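Beta-carbonic anhydrase (Methanothermobacter thermautotrophicus, PDB 1G5C) catalyses the reversible hydration of carbon dioxide to bicarbonate and a proton, as a zinc-dependent carbonic anhydrase of the beta class. Local coordinates at residues K53-A58 against R68-A73; G59-D64 against V136-S141. One frame throughout, in Å; residues are numbered along the deposited sequence.

How the contacts relate
The chain enters the sheet at strand 27-32 and reaches its neighbour, strand 53-57, which carries the first segment of contact 1. The next residues, 59-64, form the first segment of contact 2. Helix 64-77 then brings 68-73 back to strand 53-57, so contact 1 closes a short loop of nine residues. Contact 2 closes a much longer one, of 71 residues, when 136-141 on helix 128-141 reaches the 59-64 loop. The segments alternate along the chain, so the two contacts cross. Contact 1 ties a strand to the helix that follows it. Contact 2 ties the loop between them to a later helix. The contacts meet where Asn57 packs on Asp63.

Contact 1: residues K53-A58 against R68-A73; sequences KVIKNA and RSAAVA
Ile55 packs against Ser69 and Ala70 on the inner side of helix 64-77. This is the strand-to-helix half of a beta-alpha-beta crossover in the alpha/beta fold of the enzyme. The chain leaves strand 53-57, forms helix 64-77 and re-enters the sheet as the parallel strand 81-87, with strand 27-32 lying between the two. The touching residues are all buried, the contact is made by van der Waals packing, and no hydrogen bond joins the segments.

Ile55 is the central residue. Its CG1 lies anti to the carbonyl carbon (chi1 -61°), and the branch then runs on extended to CD1. The longer arm thus meets the helix. CD1 lies 3.7 Å from Ser69 CB, and CG1 is 4.1 Å from the same atom. The same methyl sits 3.7 Å from Ala70 N, against the helix backbone, while its distance to Ala70 CB is 4.2 Å. The small residues here probably let the isoleucine come close to the helix. Ile55 also touches Val66 on this helix and Cys28 on strand 27-32.

Ser69 has two roles. Its CB faces Ile55, but its hydroxyl serves the dimer: OG is hydrogen-bonded to Ala58 N of the second subunit. The reciprocal bond joins Ala58 N of this chain to Ser69 OG of that subunit. Val54 and Lys56 also make backbone hydrogen bonds to the second subunit, so this edge of the sheet lies at the dimer interface.

One helix turn after Ser69, Ala73 faces the start of the strand. The approach is looser there. The first carbons of the Lys53 side chain pass Ala73 at a distance, and NZ goes on to a salt bridge with Asp17. The nearest pair is Ala73 CB and Lys53 CG, at 4.5 Å.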
# COMPACT_ATOMS: atom_id res chain seq x y z
N LYS A 53 7.78 5.77 1.88
CA LYS A 53 6.40 5.55 1.46
C LYS A 53 6.37 4.03 1.32
O LYS A 53 7.32 3.44 0.79
CB LYS A 53 6.13 6.23 0.11
CG LYS A 53 5.88 7.73 0.19
CD LYS A 53 7.11 8.48 0.69
CE LYS A 53 6.89 9.98 0.65
NZ LYS A 53 7.95 10.71 1.37
N VAL A 54 5.29 3.39 1.77
CA VAL A 54 5.26 1.93 1.72
C VAL A 54 4.06 1.34 0.99
O VAL A 54 2.91 1.62 1.33
CB VAL A 54 5.32 1.34 3.17
CG1 VAL A 54 5.41 -0.19 3.14
CG2 VAL A 54 6.52 1.90 3.91
N ILE A 55 4.34 0.51 -0.02
CA ILE A 55 3.29 -0.15 -0.79
C ILE A 55 3.33 -1.64 -0.44
O ILE A 55 4.41 -2.23 -0.35
CB ILE A 55 3.54 0.02 -2.30
CG1 ILE A 55 3.52 1.51 -2.64
CG2 ILE A 55 2.49 -0.75 -3.12
CD1 ILE A 55 4.05 1.85 -4.06
N LYS A 56 2.16 -2.24 -0.23
CA LYS A 56 2.10 -3.66 0.13
C LYS A 56 0.90 -4.36 -0.49
O LYS A 56 -0.21 -3.83 -0.48
CB LYS A 56 2.00 -3.86 1.66
CG LYS A 56 3.22 -3.42 2.48
CD LYS A 56 3.00 -3.72 3.99
CE LYS A 56 4.22 -3.41 4.84
NZ LYS A 56 4.07 -3.99 6.23
N ASN A 57 1.13 -5.55 -1.04
CA ASN A 57 0.04 -6.34 -1.61
C ASN A 57 0.44 -7.80 -1.42
O ASN A 57 1.48 -8.08 -0.81
CB ASN A 57 -0.19 -5.99 -3.09
CG ASN A 57 0.98 -6.39 -4.00
OD1 ASN A 57 1.93 -7.08 -3.60
ND2 ASN A 57 0.91 -5.96 -5.25
N ALA A 58 -0.36 -8.73 -1.92
CA ALA A 58 -0.03 -10.14 -1.73
C ALA A 58 1.13 -10.60 -2.61
O ALA A 58 1.00 -10.68 -3.83
CB ALA A 58 -1.28 -11.01 -1.99
N ARG A 68 1.08 2.64 -10.36
CA ARG A 68 0.40 3.91 -10.16
C ARG A 68 0.70 4.55 -8.80
O ARG A 68 0.85 5.78 -8.70
CB ARG A 68 -1.12 3.70 -10.35
CG ARG A 68 -1.58 3.94 -11.81
CD ARG A 68 -2.57 2.89 -12.30
NE ARG A 68 -3.50 2.47 -11.26
CZ ARG A 68 -4.28 1.40 -11.33
N SER A 69 0.81 3.73 -7.76
CA SER A 69 1.12 4.25 -6.43
C SER A 69 2.57 4.72 -6.40
O SER A 69 2.89 5.76 -5.81
CB SER A 69 0.90 3.17 -5.36
OG SER A 69 -0.47 3.07 -5.01
N ALA A 70 3.45 3.97 -7.03
CA ALA A 70 4.86 4.36 -7.08
C ALA A 70 5.00 5.67 -7.87
O ALA A 70 5.76 6.56 -7.48
CB ALA A 70 5.69 3.26 -7.71
N ALA A 71 4.25 5.79 -8.97
CA ALA A 71 4.29 7.02 -9.77
C ALA A 71 3.82 8.21 -8.90
O ALA A 71 4.37 9.31 -8.99
CB ALA A 71 3.39 6.88 -11.00
N VAL A 72 2.78 7.99 -8.09
CA VAL A 72 2.31 9.06 -7.21
C VAL A 72 3.46 9.45 -6.29
O VAL A 72 3.74 10.63 -6.10
CB VAL A 72 1.10 8.61 -6.35
CG1 VAL A 72 0.89 9.59 -5.17
CG2 VAL A 72 -0.16 8.57 -7.22
N ALA A 73 4.14 8.44 -5.74
CA ALA A 73 5.25 8.69 -4.84
C ALA A 73 6.35 9.50 -5.54
O ALA A 73 6.94 10.41 -4.95
CB ALA A 73 5.79 7.38 -4.34

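Contact 2: residues G59-D64 against V136-S141; sequences GNIVDD and VKRLKS
Ile61 meets the end of Arg138 at the start of this contact. Its CG2 methyl lies 4.3 Å from Arg138 NH1, a light, oblique approach to the guanidinium. Ile61 O accepts a hydrogen bond from Asn57 ND2, at the end of strand 53-57. The preceding Asn60 packs on the zinc ligand Cys32. The side chain of Ile61 is about 9 Å from the bound zinc ion.

Val62 is the main contact residue of the 59-64 loop. CG1, anti to the backbone N (chi1 178°), is the branch that meets helix 128-141. It lies 4.0 Å from Arg138 CB and 4.0 Å from Leu139 CG. Leu139 CD2 follows at 4.1 Å from Val62 CG1. The valine and leucine side chains cross at about a right angle, whereas those of Val62 and Arg138 run past each other in opposite directions. Both Val62 and Leu139 also touch Ile84 on strand 81-87. The loop that leaves strand 53-57 is thus joined to helix 128-141 against the central sheet of the beta-class fold.

The backbone carbonyl of Val62 takes part as well. Arg138 NH1 donates to Val62 O at 2.9 Å. The bond is bent, with an N-H...O angle of 134°, and the carbonyl oxygen lies 31° out of the guanidinium plane. A bend at chi3 of the arginine accompanies this approach, and Arg138 CD comes within 3.2 Å of Val62 O. Arg138 NE forms a salt bridge with Glu134, one helix turn earlier, so the guanidinium has two partners.

Asp63 turns its side chain from helix 128-141. It is the N-cap of helix 64-77, with OD2 accepting a hydrogen bond from Val66 N, and it packs on Gly65 of the second subunit.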
# COMPACT_ATOMS: atom_id res chain seq x y z
N GLY A 59 2.28 -10.89 -1.99
CA GLY A 59 3.44 -11.36 -2.73
C GLY A 59 4.33 -10.31 -3.35
O GLY A 59 5.23 -10.64 -4.12
N ASN A 60 4.11 -9.04 -2.99
CA ASN A 60 4.88 -7.92 -3.55
C ASN A 60 5.07 -8.06 -5.05
O ASN A 60 6.19 -7.98 -5.58
CB ASN A 60 6.23 -7.72 -2.83
CG ASN A 60 7.07 -8.99 -2.78
OD1 ASN A 60 6.92 -9.80 -1.87
ND2 ASN A 60 7.95 -9.16 -3.74
N ILE A 61 3.96 -8.26 -5.73
CA ILE A 61 3.94 -8.39 -7.18
C ILE A 61 3.66 -7.01 -7.78
O ILE A 61 2.72 -6.33 -7.37
CB ILE A 61 2.84 -9.36 -7.61
CG1 ILE A 61 3.16 -10.75 -7.07
CG2 ILE A 61 2.70 -9.36 -9.14
CD1 ILE A 61 2.04 -11.74 -7.29
N VAL A 62 4.47 -6.60 -8.74
CA VAL A 62 4.30 -5.30 -9.37
C VAL A 62 3.23 -5.36 -10.46
O VAL A 62 3.47 -5.88 -11.55
CB VAL A 62 5.63 -4.82 -9.99
CG1 VAL A 62 5.43 -3.48 -10.69
CG2 VAL A 62 6.69 -4.70 -8.91
N ASP A 63 2.05 -4.84 -10.15
CA ASP A 63 0.95 -4.81 -11.11
C ASP A 63 0.64 -3.33 -11.38
O ASP A 63 1.38 -2.45 -10.92
CB ASP A 63 -0.28 -5.55 -10.56
CG ASP A 63 -0.78 -4.96 -9.24
OD1 ASP A 63 -1.80 -5.45 -8.70
OD2 ASP A 63 -0.16 -4.00 -8.75
N ASP A 64 -0.42 -3.06 -12.13
CA ASP A 64 -0.80 -1.69 -12.46
C ASP A 64 -1.01 -0.80 -11.24
O ASP A 64 -0.63 0.38 -11.25
CB ASP A 64 -2.07 -1.66 -13.31
CG ASP A 64 -1.92 -2.44 -14.60
OD1 ASP A 64 -0.91 -2.22 -15.32
OD2 ASP A 64 -2.81 -3.26 -14.91
N VAL A 136 11.38 -5.69 -10.59
CA VAL A 136 12.35 -4.65 -10.94
C VAL A 136 12.24 -4.37 -12.44
O VAL A 136 12.17 -3.21 -12.87
CB VAL A 136 13.79 -5.10 -10.58
CG1 VAL A 136 14.81 -4.14 -11.21
CG2 VAL A 136 13.95 -5.12 -9.03
N LYS A 137 12.21 -5.42 -13.24
CA LYS A 137 12.11 -5.24 -14.68
C LYS A 137 10.85 -4.48 -15.08
O LYS A 137 10.90 -3.60 -15.94
CB LYS A 137 12.18 -6.60 -15.38
CG LYS A 137 13.57 -6.85 -16.00
CD LYS A 137 13.91 -8.33 -16.22
CE LYS A 137 12.69 -9.22 -16.22
NZ LYS A 137 13.01 -10.59 -16.70
N ARG A 138 9.72 -4.80 -14.45
CA ARG A 138 8.48 -4.11 -14.76
C ARG A 138 8.53 -2.62 -14.45
O ARG A 138 8.09 -1.80 -15.24
CB ARG A 138 7.31 -4.72 -14.00
CG ARG A 138 6.65 -5.85 -14.75
CD ARG A 138 5.50 -6.42 -13.97
NE ARG A 138 5.53 -7.87 -14.08
CZ ARG A 138 4.53 -8.68 -13.73
NH1 ARG A 138 3.40 -8.18 -13.25
NH2 ARG A 138 4.67 -9.99 -13.87
N LEU A 139 9.08 -2.28 -13.29
CA LEU A 139 9.17 -0.88 -12.91
C LEU A 139 10.11 -0.14 -13.86
O LEU A 139 9.79 0.95 -14.34
CB LEU A 139 9.67 -0.74 -11.47
CG LEU A 139 8.64 -1.05 -10.37
CD1 LEU A 139 9.31 -1.04 -9.02
CD2 LEU A 139 7.53 -0.00 -10.42
N LYS A 140 11.26 -0.73 -14.13
CA LYS A 140 12.23 -0.10 -15.01
C LYS A 140 11.74 0.03 -16.45
O LYS A 140 12.12 0.97 -17.15
CB LYS A 140 13.55 -0.86 -14.96
CG LYS A 140 14.40 -0.46 -13.77
CD LYS A 140 15.76 -1.12 -13.84
CE LYS A 140 16.81 -0.24 -13.18
NZ LYS A 140 16.88 1.14 -13.81
N SER A 141 10.88 -0.89 -16.88
CA SER A 141 10.33 -0.89 -18.24
C SER A 141 9.12 0.03 -18.41
O SER A 141 8.73 0.37 -19.53
CB SER A 141 9.87 -2.30 -18.61
OG SER A 141 10.91 -3.25 -18.42